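Local coordinates for protein lysine/ornithine decarboxylase (PDB 2PLJ) that probably catalyses the pyridoxal-phosphate-dependent decarboxylation of lysine and ornithine, giving cadaverine and putrescine, on a beta/alpha-barrel scaffold, at residues A[84-89]-A[386-391]. Sequence-based numbering, arbitrary orientation.
Sequences ALKPLP and GAYTSA. With P3T ((4-{[(4-aminobutyl)amino]methyl}-5-hydroxy-6-methylpyridin-3-yl)methyl dihydrogen phosphate), chain D.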
# COMPACT_ATOMS: atom_id res chain seq x y z
N ALA A 84 -6.01 18.18 7.98
CA ALA A 84 -5.77 16.79 8.34
C ALA A 84 -4.47 16.34 7.63
O ALA A 84 -4.37 16.33 6.37
CB ALA A 84 -6.96 15.89 7.92
N LEU A 85 -3.47 16.01 8.43
CA LEU A 85 -2.18 15.59 7.86
C LEU A 85 -2.33 14.32 7.05
O LEU A 85 -1.56 14.10 6.10
CB LEU A 85 -1.12 15.38 8.95
CG LEU A 85 -0.27 16.61 9.27
CD1 LEU A 85 -1.13 17.71 9.84
CD2 LEU A 85 0.88 16.20 10.21
N LYS A 86 -3.26 13.46 7.45
CA LYS A 86 -3.40 12.06 6.89
C LYS A 86 -3.17 11.94 5.35
O LYS A 86 -2.35 11.12 4.87
CB LYS A 86 -4.83 11.51 7.18
CG LYS A 86 -5.19 11.07 8.59
CD LYS A 86 -6.69 10.70 8.61
CE LYS A 86 -7.29 10.55 7.18
NZ LYS A 86 -8.69 11.06 6.91
N PRO A 87 -3.90 12.74 4.54
CA PRO A 87 -3.73 12.56 3.09
C PRO A 87 -2.37 12.92 2.50
O PRO A 87 -2.02 12.41 1.41
CB PRO A 87 -4.78 13.49 2.48
CG PRO A 87 -4.98 14.56 3.58
CD PRO A 87 -4.95 13.75 4.84
N LEU A 88 -1.64 13.82 3.16
CA LEU A 88 -0.32 14.31 2.67
C LEU A 88 0.39 14.93 3.88
O LEU A 88 0.28 16.13 4.10
CB LEU A 88 -0.47 15.31 1.51
CG LEU A 88 0.89 15.77 0.96
CD1 LEU A 88 1.76 14.54 0.50
CD2 LEU A 88 0.71 16.80 -0.16
N PRO A 89 1.04 14.08 4.70
CA PRO A 89 1.69 14.54 5.93
C PRO A 89 3.08 15.07 5.65
O PRO A 89 4.09 14.47 6.08
CB PRO A 89 1.75 13.25 6.77
CG PRO A 89 1.97 12.15 5.74
CD PRO A 89 1.12 12.61 4.55
N GLY A 386 -2.28 14.75 -5.10
CA GLY A 386 -1.75 15.19 -3.80
C GLY A 386 -2.22 14.38 -2.60
O GLY A 386 -1.50 14.30 -1.59
N ALA A 387 -3.44 13.84 -2.66
CA ALA A 387 -4.08 13.31 -1.47
C ALA A 387 -4.23 11.79 -1.57
O ALA A 387 -4.73 11.29 -2.59
CB ALA A 387 -5.49 13.96 -1.27
N TYR A 388 -3.81 11.06 -0.52
CA TYR A 388 -3.96 9.58 -0.46
C TYR A 388 -3.30 8.93 -1.69
O TYR A 388 -3.90 8.08 -2.38
CB TYR A 388 -5.44 9.15 -0.30
CG TYR A 388 -6.15 9.94 0.78
CD1 TYR A 388 -5.86 9.72 2.14
CD2 TYR A 388 -7.11 10.92 0.45
CE1 TYR A 388 -6.51 10.44 3.14
CE2 TYR A 388 -7.80 11.66 1.45
CZ TYR A 388 -7.46 11.43 2.79
OH TYR A 388 -8.09 12.13 3.78
N THR A 389 -2.07 9.38 -1.95
CA THR A 389 -1.26 8.85 -3.07
C THR A 389 0.07 8.34 -2.48
O THR A 389 0.15 7.17 -2.06
CB THR A 389 -1.09 9.94 -4.18
OG1 THR A 389 -0.60 11.17 -3.56
CG2 THR A 389 -2.43 10.22 -4.88
N SER A 390 1.08 9.22 -2.39
CA SER A 390 2.35 8.91 -1.76
C SER A 390 2.14 8.51 -0.29
O SER A 390 2.87 7.64 0.23
CB SER A 390 3.29 10.13 -1.81
OG SER A 390 2.67 11.28 -1.27
N ALA A 391 1.08 9.05 0.34
CA ALA A 391 0.81 8.72 1.74
C ALA A 391 0.59 7.20 1.92
O ALA A 391 0.83 6.66 3.00
CB ALA A 391 -0.39 9.53 2.30
OAE P3T D . -11.04 16.16 3.84
PAU P3T D . -10.79 14.60 3.67
OAF P3T D . -9.28 14.33 3.20
OAC P3T D . -11.79 13.89 2.77
OAP P3T D . -10.86 13.85 5.10
CAM P3T D . -9.89 14.25 6.15
CAS P3T D . -10.37 13.56 7.43
CAH P3T D . -10.84 14.44 8.41
NAO P3T D . -11.30 13.96 9.57
CAQ P3T D . -11.36 12.66 9.83
CAA P3T D . -11.94 12.19 11.18
CAR P3T D . -10.94 11.71 8.87
OAD P3T D . -11.01 10.41 9.17
CAT P3T D . -10.44 12.17 7.63
CAG P3T D . -9.95 11.22 6.68
NAN P3T D . -10.39 9.97 6.71
CAL P3T D . -9.95 8.84 5.82
CAK P3T D . -9.94 9.23 4.33
CAJ P3T D . -9.38 7.98 3.58
CAI P3T D . -9.32 8.24 2.07
NAB P3T D . -8.99 7.01 1.31
O HOH W 1 -0.45 11.34 -0.49
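With chi1 at -48°, Tyr388 has CG anti to its own carbonyl carbon, which lays the ring over Pro87; Lys86, likewise turned beside its backbone N (chi1 -74°), runs past the ring edge with CE near the ring plane, bending at its last two torsions to reach P3T. The tyrosine ring is sandwiched. Pro87 CB sits over one face, 3.5 Å from the ring centroid and only 17° off the normal, a CH-pi contact, while CAI of the putrescine part of P3T covers the centre of the opposite face. Tyr388 OH donates a 2.6 Å hydrogen bond to the phosphate oxygen OAF of P3T. Lys86 NZ is modelled in covalent linkage to CAG of P3T at 1.3 Å, a doubtful geometry because CAG also carries NAN; a mixture of lysine-bound and putrescine-bound cofactor is possible.

The backbones also tie the two loops together. Tyr388 N gives a hydrogen bond of 3.0 Å to Pro87 O, lying in the carbonyl plane on a lone pair. The same oxygen receives a second bond from a water, 2.7 Å away, which in turn accepts from the N atoms of Thr389 and Ala391. Pro87 O is therefore gripped twice, and the water bridges it to the start of the 3-10 segment at 390-391. Ala391 CB packs at 3.4 Å from Pro87 O, and Leu88 lays CB against Gly386 O.

Phe396 of the second subunit packs on Tyr388 and Ala391, setting the contact beside the dimer interface. A cofactor-bearing lysine just after a barrel strand, met by a tyrosine from a distant loop at the phosphate, is characteristic of the active site of beta/alpha-barrel, fold-type III decarboxylases.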